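Local coordinates for bacteriorhodopsin (Nanosalina sp., PDB 6EYU), which acts as a light-driven pump that carries protons inward across the membrane, with bound retinal as its chromophore, at residues 20-23 with 24-28; 138-141 with 142-146; 130-133 with 134-138; 122-126 with 127-131. One frame throughout, in Å; residues are numbered along the deposited sequence.

Contact 1. Residues 20-23 with 24-28. With MUN ([(2~{S})-2,3-bis(oxidanyl)propyl] (~{E})-undec-2-enoate), chain U; LFA (eicosane), chain F.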
loop_
_atom_site.group_PDB
_atom_site.type_symbol
_atom_site.label_atom_id
_atom_site.label_comp_id
_atom_site.label_asym_id
_atom_site.label_seq_id
_atom_site.Cartn_x
_atom_site.Cartn_y
_atom_site.Cartn_z
ATOM N N TYR A 20 -0.950 10.681 -24.411
ATOM C CA TYR A 20 -0.883 10.860 -22.966
ATOM C C TYR A 20 0.289 10.080 -22.379
ATOM O O TYR A 20 1.052 10.607 -21.571
ATOM C CB TYR A 20 -2.189 10.410 -22.309
ATOM C CG TYR A 20 -2.202 10.569 -20.804
ATOM C CD1 TYR A 20 -2.473 11.799 -20.218
ATOM C CD2 TYR A 20 -1.993 9.479 -19.970
ATOM C CE1 TYR A 20 -2.518 11.941 -18.844
ATOM C CE2 TYR A 20 -2.056 9.608 -18.595
ATOM C CZ TYR A 20 -2.314 10.842 -18.038
ATOM O OH TYR A 20 -2.361 10.978 -16.670
ATOM N N ILE A 21 0.424 8.821 -22.784
ATOM C CA ILE A 21 1.460 7.955 -22.233
ATOM C C ILE A 21 2.848 8.461 -22.614
ATOM O O ILE A 21 3.766 8.456 -21.793
ATOM C CB ILE A 21 1.308 6.502 -22.723
ATOM C CG1 ILE A 21 0.043 5.874 -22.138
ATOM C CG2 ILE A 21 2.528 5.684 -22.326
ATOM C CD1 ILE A 21 -0.272 4.503 -22.698
ATOM N N ILE A 22 2.989 8.925 -23.851
ATOM C CA ILE A 22 4.283 9.371 -24.355
ATOM C C ILE A 22 4.727 10.648 -23.649
ATOM O O ILE A 22 5.886 10.778 -23.256
ATOM C CB ILE A 22 4.237 9.632 -25.873
ATOM C CG1 ILE A 22 3.938 8.334 -26.625
ATOM C CG2 ILE A 22 5.557 10.221 -26.348
ATOM C CD1 ILE A 22 3.452 8.550 -28.042
ATOM N N THR A 23 3.788 11.566 -23.445
ATOM C CA THR A 23 4.083 12.825 -22.769
ATOM C C THR A 23 4.339 12.594 -21.284
ATOM O O THR A 23 5.084 13.340 -20.650
ATOM C CB THR A 23 2.924 13.829 -22.922
ATOM O OG1 THR A 23 1.682 13.183 -22.617
ATOM C CG2 THR A 23 2.875 14.381 -24.337
ATOM N N ALA A 24 3.705 11.565 -20.731
ATOM C CA ALA A 24 3.880 11.225 -19.324
ATOM C C ALA A 24 5.303 10.738 -19.065
ATOM O O ALA A 24 5.983 11.230 -18.165
ATOM C CB ALA A 24 2.875 10.163 -18.909
ATOM N N MET A 25 5.756 9.789 -19.877
ATOM C CA MET A 25 7.116 9.277 -19.769
ATOM C C MET A 25 8.125 10.411 -19.924
ATOM O O MET A 25 9.080 10.513 -19.155
ATOM C CB MET A 25 7.369 8.210 -20.836
ATOM C CG MET A 25 6.539 6.948 -20.661
ATOM S SD MET A 25 6.204 6.565 -18.931
ATOM C CE MET A 25 4.915 5.333 -19.100
ATOM N N ILE A 26 7.865 11.302 -20.876
ATOM C CA ILE A 26 8.792 12.385 -21.181
ATOM C C ILE A 26 8.787 13.432 -20.071
ATOM O O ILE A 26 9.837 13.773 -19.527
ATOM C CB ILE A 26 8.439 13.065 -22.519
ATOM C CG1 ILE A 26 9.171 12.372 -23.670
ATOM C CG2 ILE A 26 8.806 14.541 -22.476
ATOM C CD1 ILE A 26 8.454 12.478 -24.999
ATOM N N SER A 27 7.594 13.844 -19.657
ATOM C CA SER A 27 7.444 14.715 -18.496
ATOM C C SER A 27 8.179 14.137 -17.290
ATOM O O SER A 27 8.813 14.866 -16.529
ATOM C CB SER A 27 5.963 14.902 -18.160
ATOM O OG SER A 27 5.329 15.746 -19.105
ATOM N N GLY A 28 8.089 12.821 -17.124
ATOM C CA GLY A 28 8.700 12.148 -15.983
ATOM C C GLY A 28 10.204 12.339 -15.942
ATOM O O GLY A 28 10.767 12.671 -14.899
HETATM C CAN MUN U . 7.649 6.145 -24.350
HETATM C CAM MUN U . 6.778 4.954 -23.946
HETATM C CAK MUN U . 6.204 4.294 -25.201
HETATM C CAH MUN U . 4.875 4.960 -25.565
HETATM C CAF MUN U . 3.734 3.948 -25.422
HETATM C CAC MUN U . 3.785 2.753 -26.399
HETATM C CAA MUN U . 2.597 1.768 -26.319
HETATM O OAD MUN U . 1.992 1.620 -25.258
HETATM O OAB MUN U . 2.542 0.867 -27.337
HETATM C CAE MUN U . 2.233 -0.421 -26.796
HETATM C CAG MUN U . 1.009 -1.001 -27.508
HETATM O OAJ MUN U . 0.600 -0.115 -28.553
HETATM C CAI MUN U . 1.366 -2.364 -28.103
HETATM O OAL MUN U . 0.352 -2.761 -29.030
HETATM C C7 LFA F . 5.008 16.017 -26.729
HETATM C C8 LFA F . 5.170 15.198 -28.008
HETATM C C9 LFA F . 4.377 13.899 -27.887
HETATM C C10 LFA F . 3.358 13.811 -29.022
HETATM C C11 LFA F . 2.966 12.351 -29.241
HETATM C C12 LFA F . 1.819 12.265 -30.247
HETATM C C13 LFA F . 1.400 10.805 -30.410
HETATM C C14 LFA F . 0.255 10.692 -31.415
HETATM C C15 LFA F . -0.093 9.218 -31.608
HETATM C C16 LFA F . -0.884 9.025 -32.900
HETATM C C17 LFA F . -1.849 7.852 -32.728
HETATM C C18 LFA F . -1.575 6.791 -33.790
HETATM C C19 LFA F . -2.717 5.777 -33.795
HETATM C C20 LFA F . -2.887 5.197 -32.393
#
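Ser-27 turns back on Thr-23 and grips its carbonyl twice, a tightly held part of the turn. Thr-23 O accepts from Ser-27 N at 2.7 Å and from Ser-27 OG at 2.9 Å, and the two donors arrive from opposite faces of the carbonyl plane. The hydroxyl gets there because OG stands beside its own backbone N (chi1 -73°), on the side of the preceding turn. Ala-24 is close as well, its CB 3.3 Å from Tyr-20 O. Here Tyr-20, Ala-24 and the Thr-23 hydroxyl face protein: Tyr-20 OH hydrogen-bonds to Ser-55 on helix 42-63, while Thr-23 OG1 is hydrogen-bonded to Ala-19 O and to Gln-214 OE1 of helix 198-230.

The side carrying Ile-22 and Ile-26 is looser and faces lipid; the two run side by side, Ile-22 CG2 3.9 Å from Ile-26 CD1. Ile-21 CG2 and Met-25 CE pair likewise at 4.0 Å, though Ile-21 also packs on helix 42-63. A monoacylglycerol (chain U) presses its CAF on Ile-21 CG2 at 3.7 Å. The apolar branch of Thr-23, its methyl CG2, meets eicosane C7 at 3.6 Å. The chemistry thus divides around the helix: polar side-chain atoms are satisfied by backbone carbonyls or neighbouring helices, and the branched and thioether chains meet alkyl chains, as expected of a transmembrane helix at the lipid boundary.

Contact 2. Residues 138-141 with 142-146. With MUN ([(2~{S})-2,3-bis(oxidanyl)propyl] (~{E})-undec-2-enoate), chain V; MUN ([(2~{S})-2,3-bis(oxidanyl)propyl] (~{E})-undec-2-enoate), chain B.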
loop_
_atom_site.group_PDB
_atom_site.type_symbol
_atom_site.label_atom_id
_atom_site.label_comp_id
_atom_site.label_asym_id
_atom_site.label_seq_id
_atom_site.Cartn_x
_atom_site.Cartn_y
_atom_site.Cartn_z
ATOM N N LEU A 138 -15.034 16.423 -0.686
ATOM C CA LEU A 138 -15.322 17.706 -0.055
ATOM C C LEU A 138 -14.576 17.836 1.269
ATOM O O LEU A 138 -14.160 18.930 1.651
ATOM C CB LEU A 138 -16.827 17.861 0.175
ATOM C CG LEU A 138 -17.680 17.906 -1.094
ATOM C CD1 LEU A 138 -19.161 17.853 -0.752
ATOM C CD2 LEU A 138 -17.361 19.149 -1.912
ATOM N N GLY A 139 -14.303 16.699 1.902
ATOM C CA GLY A 139 -13.293 16.632 2.952
ATOM C C GLY A 139 -11.936 17.103 2.466
ATOM O O GLY A 139 -11.275 17.906 3.123
ATOM N N VAL A 140 -11.527 16.608 1.302
ATOM C CA VAL A 140 -10.226 16.947 0.739
ATOM C C VAL A 140 -10.147 18.435 0.419
ATOM O O VAL A 140 -9.255 19.135 0.898
ATOM C CB VAL A 140 -9.949 16.146 -0.546
ATOM C CG1 VAL A 140 -8.816 16.785 -1.337
ATOM C CG2 VAL A 140 -9.622 14.700 -0.209
ATOM N N VAL A 141 -11.098 18.920 -0.372
ATOM C CA VAL A 141 -11.164 20.339 -0.698
ATOM C C VAL A 141 -11.125 21.172 0.577
ATOM O O VAL A 141 -10.471 22.213 0.631
ATOM C CB VAL A 141 -12.451 20.684 -1.468
ATOM C CG1 VAL A 141 -12.558 22.189 -1.665
ATOM C CG2 VAL A 141 -12.482 19.960 -2.804
ATOM N N TYR A 142 -11.887 20.743 1.577
ATOM C CA TYR A 142 -11.906 21.423 2.865
ATOM C C TYR A 142 -10.498 21.518 3.440
ATOM O O TYR A 142 -10.014 22.609 3.744
ATOM C CB TYR A 142 -12.816 20.683 3.845
ATOM C CG TYR A 142 -12.599 21.082 5.285
ATOM C CD1 TYR A 142 -12.993 22.334 5.737
ATOM C CD2 TYR A 142 -11.793 20.316 6.116
ATOM C CE1 TYR A 142 -12.706 22.753 7.022
ATOM C CE2 TYR A 142 -11.494 20.728 7.401
ATOM C CZ TYR A 142 -11.964 21.942 7.853
ATOM O OH TYR A 142 -11.684 22.351 9.136
ATOM N N LEU A 143 -9.856 20.368 3.615
ATOM C CA LEU A 143 -8.481 20.326 4.104
ATOM C C LEU A 143 -7.624 21.343 3.359
ATOM O O LEU A 143 -6.991 22.203 3.972
ATOM C CB LEU A 143 -7.894 18.925 3.916
ATOM C CG LEU A 143 -7.670 18.094 5.181
ATOM C CD1 LEU A 143 -8.641 18.488 6.284
ATOM C CD2 LEU A 143 -7.795 16.613 4.858
ATOM N N LEU A 144 -7.522 21.169 2.045
ATOM C CA LEU A 144 -6.744 22.074 1.209
ATOM C C LEU A 144 -7.092 23.524 1.523
ATOM O O LEU A 144 -6.216 24.389 1.541
ATOM C CB LEU A 144 -7.011 21.791 -0.270
ATOM C CG LEU A 144 -6.535 20.433 -0.785
ATOM C CD1 LEU A 144 -6.768 20.331 -2.284
ATOM C CD2 LEU A 144 -5.068 20.216 -0.449
ATOM N N ALA A 145 -8.388 23.809 1.583
ATOM C CA ALA A 145 -8.865 25.186 1.572
ATOM C C ALA A 145 -8.527 25.890 2.883
ATOM O O ALA A 145 -8.347 27.107 2.913
ATOM C CB ALA A 145 -10.364 25.222 1.323
ATOM N N LYS A 146 -8.444 25.123 3.966
ATOM C CA LYS A 146 -8.303 25.705 5.297
ATOM C C LYS A 146 -6.958 25.349 5.923
ATOM O O LYS A 146 -6.002 26.120 5.823
ATOM C CB LYS A 146 -9.444 25.245 6.207
ATOM C CG LYS A 146 -9.152 25.410 7.688
ATOM C CD LYS A 146 -9.720 26.712 8.226
ATOM C CE LYS A 146 -10.752 26.461 9.315
HETATM C CAQ MUN V . -11.504 13.595 5.772
HETATM C CAP MUN V . -10.968 14.991 6.090
HETATM C CAO MUN V . -11.240 15.319 7.560
HETATM C CAN MUN V . -9.930 15.723 8.241
HETATM C CAM MUN V . -10.218 16.674 9.409
HETATM C CAK MUN V . -8.934 16.876 10.218
HETATM C CAH MUN V . -9.104 18.031 11.214
HETATM C CAF MUN V . -9.590 19.293 10.490
HETATM C CAC MUN V . -8.631 20.521 10.539
HETATM C CAA MUN V . -7.784 20.674 11.832
HETATM O OAD MUN V . -7.422 19.677 12.456
HETATM O OAB MUN V . -7.218 21.906 11.976
HETATM C CAE MUN V . -6.277 21.918 13.054
HETATM C CAG MUN V . -5.737 23.339 13.244
HETATM O OAJ MUN V . -6.748 24.284 12.886
HETATM C CAI MUN V . -5.338 23.548 14.706
HETATM O OAL MUN V . -5.282 24.949 14.989
HETATM C CAP MUN B . -18.869 22.881 -0.371
HETATM C CAO MUN B . -17.682 23.340 0.479
HETATM C CAN MUN B . -16.801 22.136 0.815
HETATM C CAM MUN B . -15.369 22.610 1.069
HETATM C CAK MUN B . -15.359 23.584 2.248
HETATM C CAH MUN B . -14.670 24.890 1.842
HETATM C CAF MUN B . -14.067 25.544 3.093
HETATM C CAC MUN B . -13.248 26.822 2.871
HETATM C CAA MUN B . -13.039 27.693 4.116
HETATM O OAD MUN B . -13.370 27.285 5.230
HETATM O OAB MUN B . -12.293 28.814 3.916
HETATM C CAE MUN B . -12.257 29.585 5.122
HETATM C CAG MUN B . -10.826 30.061 5.388
HETATM O OAJ MUN B . -10.600 31.296 4.704
HETATM C CAI MUN B . -10.627 30.267 6.892
HETATM O OAL MUN B . -9.475 31.085 7.113
#
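Val-140 and Leu-144 touch along one flank of the helix, CG1 of the valine 4.2 Å from CD1 of the leucine, the sole apolar side-chain pair linking 138-141 to 142-146. Both also pack on Leu-107 of helix 101-124, so this flank is turned into the protein.

Backbone hydrogen bonds do most of the joining. Leu-143 N reaches Gly-139 O at 2.9 Å and almost straight, with 176° at the hydrogen, and Leu-144 N bonds equally short to Val-140 O. Such i to i-4 bonds carry helix 128-145, by its order in the chain the fifth transmembrane helix of the seven-helix rhodopsin fold, nearly to its end; Lys-146 is the first residue to leave helical angles.

Van der Waals contacts with carbonyls and lipid form the third kind. Tyr-142 CB lies 3.1 Å from Leu-138 O, and the ring, its CG anti to the backbone N (chi1 164°), presents its edge to both Gly-139 O and CAF of one monoacylglycerol (chain V). The same lipid meets Leu-143, CD1 to CAN 3.6 Å. A second lipid (chain B) runs past Val-141 and Ala-145, with CAC 3.6 Å from Ala-145 CB.

Contact 3. Residues 130-133 with 134-138. With RET (retinal), chain D; MUN ([(2~{S})-2,3-bis(oxidanyl)propyl] (~{E})-undec-2-enoate), chain P.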
loop_
_atom_site.group_PDB
_atom_site.type_symbol
_atom_site.label_atom_id
_atom_site.label_comp_id
_atom_site.label_asym_id
_atom_site.label_seq_id
_atom_site.Cartn_x
_atom_site.Cartn_y
_atom_site.Cartn_z
ATOM N N TYR A 130 -20.141 5.869 -4.460
ATOM C CA TYR A 130 -19.855 7.126 -5.143
ATOM C C TYR A 130 -20.165 8.311 -4.233
ATOM O O TYR A 130 -19.420 9.290 -4.202
ATOM C CB TYR A 130 -20.671 7.230 -6.433
ATOM C CG TYR A 130 -20.601 8.589 -7.096
ATOM C CD1 TYR A 130 -21.577 9.548 -6.854
ATOM C CD2 TYR A 130 -19.664 8.849 -8.087
ATOM C CE1 TYR A 130 -21.571 10.759 -7.521
ATOM C CE2 TYR A 130 -19.649 10.057 -8.759
ATOM C CZ TYR A 130 -20.601 11.010 -8.468
ATOM O OH TYR A 130 -20.584 12.219 -9.124
ATOM N N TYR A 131 -21.214 8.175 -3.429
ATOM C CA TYR A 131 -21.705 9.286 -2.622
ATOM C C TYR A 131 -20.781 9.543 -1.437
ATOM O O TYR A 131 -20.478 10.692 -1.113
ATOM C CB TYR A 131 -23.122 8.997 -2.124
ATOM C CG TYR A 131 -24.193 9.254 -3.160
ATOM C CD1 TYR A 131 -24.095 10.332 -4.030
ATOM C CD2 TYR A 131 -25.216 8.337 -3.368
ATOM C CE1 TYR A 131 -25.014 10.517 -5.046
ATOM C CE2 TYR A 131 -26.145 8.520 -4.373
ATOM C CZ TYR A 131 -26.041 9.612 -5.207
ATOM O OH TYR A 131 -26.974 9.807 -6.200
ATOM N N VAL A 132 -20.273 8.467 -0.845
ATOM C CA VAL A 132 -19.220 8.571 0.156
ATOM C C VAL A 132 -17.998 9.281 -0.419
ATOM O O VAL A 132 -17.467 10.211 0.187
ATOM C CB VAL A 132 -18.793 7.182 0.665
ATOM C CG1 VAL A 132 -17.491 7.279 1.445
ATOM C CG2 VAL A 132 -19.892 6.572 1.522
ATOM N N GLY A 133 -17.596 8.876 -1.619
ATOM C CA GLY A 133 -16.486 9.520 -2.312
ATOM C C GLY A 133 -16.650 11.026 -2.371
ATOM O O GLY A 133 -15.752 11.772 -1.981
ATOM N N VAL A 134 -17.805 11.474 -2.851
ATOM C CA VAL A 134 -18.058 12.899 -3.029
ATOM C C VAL A 134 -17.909 13.641 -1.705
ATOM O O VAL A 134 -17.232 14.667 -1.631
ATOM C CB VAL A 134 -19.472 13.156 -3.583
ATOM C CG1 VAL A 134 -19.813 14.635 -3.496
ATOM C CG2 VAL A 134 -19.577 12.661 -5.017
ATOM N N LEU A 135 -18.551 13.122 -0.663
ATOM C CA LEU A 135 -18.329 13.610 0.693
ATOM C C LEU A 135 -16.837 13.689 0.992
ATOM O O LEU A 135 -16.311 14.759 1.302
ATOM C CB LEU A 135 -19.014 12.693 1.708
ATOM C CG LEU A 135 -20.289 13.243 2.350
ATOM C CD1 LEU A 135 -20.975 14.237 1.425
ATOM C CD2 LEU A 135 -21.232 12.108 2.717
ATOM N N LEU A 136 -16.146 12.566 0.823
ATOM C CA LEU A 136 -14.723 12.491 1.121
ATOM C C LEU A 136 -13.956 13.572 0.369
ATOM O O LEU A 136 -13.079 14.228 0.931
ATOM C CB LEU A 136 -14.177 11.112 0.750
ATOM C CG LEU A 136 -14.447 10.019 1.786
ATOM C CD1 LEU A 136 -13.987 8.662 1.275
ATOM C CD2 LEU A 136 -13.768 10.361 3.102
ATOM N N LEU A 137 -14.329 13.790 -0.888
ATOM C CA LEU A 137 -13.627 14.746 -1.734
ATOM C C LEU A 137 -13.851 16.171 -1.239
ATOM O O LEU A 137 -12.945 17.002 -1.286
ATOM C CB LEU A 137 -14.093 14.620 -3.186
ATOM C CG LEU A 137 -13.493 15.651 -4.144
ATOM C CD1 LEU A 137 -11.976 15.542 -4.162
ATOM C CD2 LEU A 137 -14.062 15.483 -5.543
ATOM N N LEU A 138 -15.034 16.423 -0.686
ATOM C CA LEU A 138 -15.322 17.706 -0.055
ATOM C C LEU A 138 -14.576 17.836 1.269
ATOM O O LEU A 138 -14.160 18.930 1.651
ATOM C CB LEU A 138 -16.827 17.861 0.175
ATOM C CG LEU A 138 -17.680 17.906 -1.094
ATOM C CD1 LEU A 138 -19.161 17.853 -0.752
ATOM C CD2 LEU A 138 -17.361 19.149 -1.912
HETATM C C1 RET D . -14.265 8.884 -8.504
HETATM C C2 RET D . -15.226 7.853 -7.906
HETATM C C3 RET D . -16.576 8.478 -7.559
HETATM C C4 RET D . -16.411 9.507 -6.445
HETATM C C5 RET D . -15.204 10.406 -6.716
HETATM C C6 RET D . -14.240 10.157 -7.646
HETATM C C7 RET D . -13.167 11.116 -7.830
HETATM C C8 RET D . -12.160 10.877 -8.716
HETATM C C9 RET D . -11.056 11.799 -8.797
HETATM C C10 RET D . -10.033 11.610 -9.722
HETATM C C11 RET D . -8.952 12.493 -9.935
HETATM C C12 RET D . -8.067 11.962 -10.868
HETATM C C13 RET D . -6.817 12.512 -11.226
HETATM C C14 RET D . -6.008 11.867 -12.172
HETATM C C15 RET D . -4.717 12.234 -12.539
HETATM C C16 RET D . -12.846 8.313 -8.532
HETATM C C17 RET D . -14.707 9.264 -9.919
HETATM C C18 RET D . -15.087 11.694 -5.898
HETATM C C19 RET D . -11.030 13.026 -7.884
HETATM C C20 RET D . -6.356 13.829 -10.599
HETATM C CAR MUN P . -19.311 9.404 5.942
HETATM C CAQ MUN P . -20.585 9.621 5.125
HETATM C CAP MUN P . -21.807 9.423 6.023
HETATM C CAO MUN P . -22.852 8.594 5.277
HETATM C CAN MUN P . -22.727 8.856 3.776
HETATM C CAM MUN P . -23.647 7.903 3.013
HETATM C CAK MUN P . -25.021 8.550 2.837
HETATM C CAH MUN P . -25.417 8.501 1.360
HETATM C CAF MUN P . -26.551 7.491 1.163
HETATM C CAC MUN P . -26.843 7.124 -0.294
HETATM C CAA MUN P . -27.972 6.112 -0.504
HETATM O OAD MUN P . -28.262 5.297 0.370
HETATM O OAB MUN P . -28.496 6.095 -1.760
HETATM C CAE MUN P . -28.600 4.747 -2.227
HETATM C CAG MUN P . -29.765 4.639 -3.213
HETATM O OAJ MUN P . -29.761 5.774 -4.083
HETATM C CAI MUN P . -29.619 3.361 -4.042
HETATM O OAL MUN P . -30.186 2.260 -3.326
#
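Val-134 sets its CG2 methyl over one face of the Tyr-130 ring, 4.1 Å from the centroid and 26° off the normal, a CH-pi contact one helical turn apart. The same ring meets retinal, its CD2 3.2 Å from C3 of the cyclohexene ring. Gly-133 offers bare backbone to the retinal, its C atom 3.9 Å from the ring methyl C18, and Leu-137 CD2 adds a second contact to C18 at 3.9 Å.

What positions the tyrosine lies one step further out. Tyr-130 swings from the helix with CG anti to the backbone N (chi1 171°), and its OH is hydrogen-bonded to Pro-178 O while Trp-181 and Tyr-182 meet the ring.

This part of helix 128-145 packs on helix 157-183 through Leu-137 and on helix 101-124 through Leu-136 and Leu-137. Val-132 CG1 and Leu-136 CD1, side by side at 3.8 Å, form the flank toward helix 101-124 and the second subunit, where Leu-136 meets Phe-49 and Val-132 meets Leu-57 of that subunit.

Contact 4. Residues 122-126 with 127-131. With RET (retinal), chain D.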
loop_
_atom_site.group_PDB
_atom_site.type_symbol
_atom_site.label_atom_id
_atom_site.label_comp_id
_atom_site.label_asym_id
_atom_site.label_seq_id
_atom_site.Cartn_x
_atom_site.Cartn_y
_atom_site.Cartn_z
ATOM N N GLN A 122 -18.486 0.874 -9.393
ATOM C CA GLN A 122 -18.471 0.135 -10.651
ATOM C C GLN A 122 -18.641 -1.359 -10.398
ATOM O O GLN A 122 -19.405 -2.031 -11.090
ATOM C CB GLN A 122 -17.167 0.387 -11.409
ATOM C CG GLN A 122 -17.162 -0.173 -12.823
ATOM C CD GLN A 122 -15.829 0.010 -13.521
ATOM O OE1 GLN A 122 -15.329 1.128 -13.645
ATOM N NE2 GLN A 122 -15.262 -1.086 -14.010
ATOM N N ALA A 123 -17.891 -1.880 -9.433
ATOM C CA ALA A 123 -17.864 -3.315 -9.177
ATOM C C ALA A 123 -19.201 -3.786 -8.613
ATOM O O ALA A 123 -19.622 -4.916 -8.856
ATOM C CB ALA A 123 -16.734 -3.656 -8.217
ATOM N N GLN A 124 -19.894 -2.890 -7.916
ATOM C CA GLN A 124 -21.151 -3.238 -7.261
ATOM C C GLN A 124 -22.340 -2.954 -8.174
ATOM O O GLN A 124 -23.460 -3.383 -7.897
ATOM C CB GLN A 124 -21.305 -2.455 -5.956
ATOM C CG GLN A 124 -20.407 -2.942 -4.830
ATOM C CD GLN A 124 -20.652 -2.203 -3.529
ATOM O OE1 GLN A 124 -21.716 -1.619 -3.324
ATOM N NE2 GLN A 124 -19.663 -2.221 -2.643
ATOM N N GLY A 125 -22.114 -2.138 -9.199
ATOM C CA GLY A 125 -23.206 -1.555 -9.968
ATOM C C GLY A 125 -24.129 -0.721 -9.100
ATOM O O GLY A 125 -25.335 -0.656 -9.342
ATOM N N SER A 126 -23.556 -0.072 -8.094
ATOM C CA SER A 126 -24.334 0.704 -7.135
ATOM C C SER A 126 -23.723 2.088 -6.948
ATOM O O SER A 126 -22.502 2.233 -6.898
ATOM C CB SER A 126 -24.391 -0.023 -5.789
ATOM O OG SER A 126 -25.159 0.708 -4.848
ATOM N N ILE A 127 -24.577 3.095 -6.800
ATOM C CA ILE A 127 -24.121 4.479 -6.752
ATOM C C ILE A 127 -23.794 4.900 -5.323
ATOM O O ILE A 127 -23.319 6.011 -5.089
ATOM C CB ILE A 127 -25.180 5.443 -7.319
ATOM C CG1 ILE A 127 -24.534 6.779 -7.692
ATOM C CG2 ILE A 127 -26.292 5.665 -6.304
ATOM C CD1 ILE A 127 -23.600 6.695 -8.878
ATOM N N THR A 128 -24.085 4.026 -4.365
ATOM C CA THR A 128 -23.973 4.381 -2.956
ATOM C C THR A 128 -22.557 4.844 -2.624
ATOM O O THR A 128 -22.368 5.948 -2.113
ATOM C CB THR A 128 -24.344 3.201 -2.039
ATOM O OG1 THR A 128 -25.745 2.923 -2.153
ATOM C CG2 THR A 128 -24.011 3.526 -0.590
ATOM N N PRO A 129 -21.553 4.009 -2.935
ATOM C CA PRO A 129 -20.174 4.333 -2.578
ATOM C C PRO A 129 -19.698 5.626 -3.230
ATOM O O PRO A 129 -19.015 6.426 -2.591
ATOM C CB PRO A 129 -19.373 3.137 -3.112
ATOM C CG PRO A 129 -20.371 2.049 -3.329
ATOM C CD PRO A 129 -21.648 2.746 -3.684
ATOM N N TYR A 130 -20.141 5.869 -4.460
ATOM C CA TYR A 130 -19.855 7.126 -5.143
ATOM C C TYR A 130 -20.165 8.311 -4.233
ATOM O O TYR A 130 -19.420 9.290 -4.202
ATOM C CB TYR A 130 -20.671 7.230 -6.433
ATOM C CG TYR A 130 -20.601 8.589 -7.096
ATOM C CD1 TYR A 130 -21.577 9.548 -6.854
ATOM C CD2 TYR A 130 -19.664 8.849 -8.087
ATOM C CE1 TYR A 130 -21.571 10.759 -7.521
ATOM C CE2 TYR A 130 -19.649 10.057 -8.759
ATOM C CZ TYR A 130 -20.601 11.010 -8.468
ATOM O OH TYR A 130 -20.584 12.219 -9.124
ATOM N N TYR A 131 -21.214 8.175 -3.429
ATOM C CA TYR A 131 -21.705 9.286 -2.622
ATOM C C TYR A 131 -20.781 9.543 -1.437
ATOM O O TYR A 131 -20.478 10.692 -1.113
ATOM C CB TYR A 131 -23.122 8.997 -2.124
ATOM C CG TYR A 131 -24.193 9.254 -3.160
ATOM C CD1 TYR A 131 -24.095 10.332 -4.030
ATOM C CD2 TYR A 131 -25.216 8.337 -3.368
ATOM C CE1 TYR A 131 -25.014 10.517 -5.046
ATOM C CE2 TYR A 131 -26.145 8.520 -4.373
ATOM C CZ TYR A 131 -26.041 9.612 -5.207
ATOM O OH TYR A 131 -26.974 9.807 -6.200
HETATM C C1 RET D . -14.265 8.884 -8.504
HETATM C C2 RET D . -15.226 7.853 -7.906
HETATM C C3 RET D . -16.576 8.478 -7.559
HETATM C C4 RET D . -16.411 9.507 -6.445
HETATM C C5 RET D . -15.204 10.406 -6.716
HETATM C C6 RET D . -14.240 10.157 -7.646
HETATM C C7 RET D . -13.167 11.116 -7.830
HETATM C C8 RET D . -12.160 10.877 -8.716
HETATM C C9 RET D . -11.056 11.799 -8.797
HETATM C C10 RET D . -10.033 11.610 -9.722
HETATM C C11 RET D . -8.952 12.493 -9.935
HETATM C C12 RET D . -8.067 11.962 -10.868
HETATM C C13 RET D . -6.817 12.512 -11.226
HETATM C C14 RET D . -6.008 11.867 -12.172
HETATM C C15 RET D . -4.717 12.234 -12.539
HETATM C C16 RET D . -12.846 8.313 -8.532
HETATM C C17 RET D . -14.707 9.264 -9.919
HETATM C C18 RET D . -15.087 11.694 -5.898
HETATM C C19 RET D . -11.030 13.026 -7.884
HETATM C C20 RET D . -6.356 13.829 -10.599
#
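The flat amide of Gln-124 and the Pro-129 ring meet at a single point, OE1 standing 3.9 Å from CG as the two side chains cross at a slant. The other amide arm turns away: NE2 is hydrogen-bonded to Thr-60 of the second subunit. Between these groups the chain leaves helix 101-124 by a Schellman motif, with Gly-125 as its C-prime residue. The evidence is its positive phi of 59° and the bond from Ser-126 N back to the carbonyl of the residue before Gln-122; the inner bond, Gly-125 N to Gln-122 O, is weak at 3.3 Å.

Ser-126 then carries the chain over into helix 128-145 in an extended conformation. Its OG, anti to the backbone N (chi1 -179°), comes to 3.5 Å from Thr-128 OG1 and makes a weak hydrogen bond to Asn-64 of the second subunit. Ile-127 leans the other way, on Trp-181 and Tyr-182 of helix 157-183.

Pro-129 sits in the first turn, where lacking an N-H costs little; instead of a donor it sets CD 3.4 Å from Ser-126 O. The bonding of the new helix starts unevenly. Tyr-131 N is hydrogen-bonded to Thr-128 O at 2.8 Å, three residues back. The bond from Tyr-131 N to Ile-127 O is weak, at 3.4 Å.

In the fold
Contacts 2, 3 and 4 share helix 128-145: contact 4 is the turn leading into it, contact 3 its early part and contact 2 its far end. Contact 1 stands apart on helix 14-38, its centre about 30 Å from that of contact 3 and on the opposite side of the chain's centre. With lipid and the neighbouring subunit counted, contacts 1, 3 and 4 are largely buried, contact 2 partly. Contacts 3 and 4 overlap at Tyr-130 and Tyr-131 and touch retinal and the second subunit, whereas no other chain reaches contact 2. Lipid-like chains touch all four. Contacts 1 to 3 rest on regular i to i-4 backbone bonds; contact 4 replaces these by a helix-ending glycine, a proline and polar links between subunits.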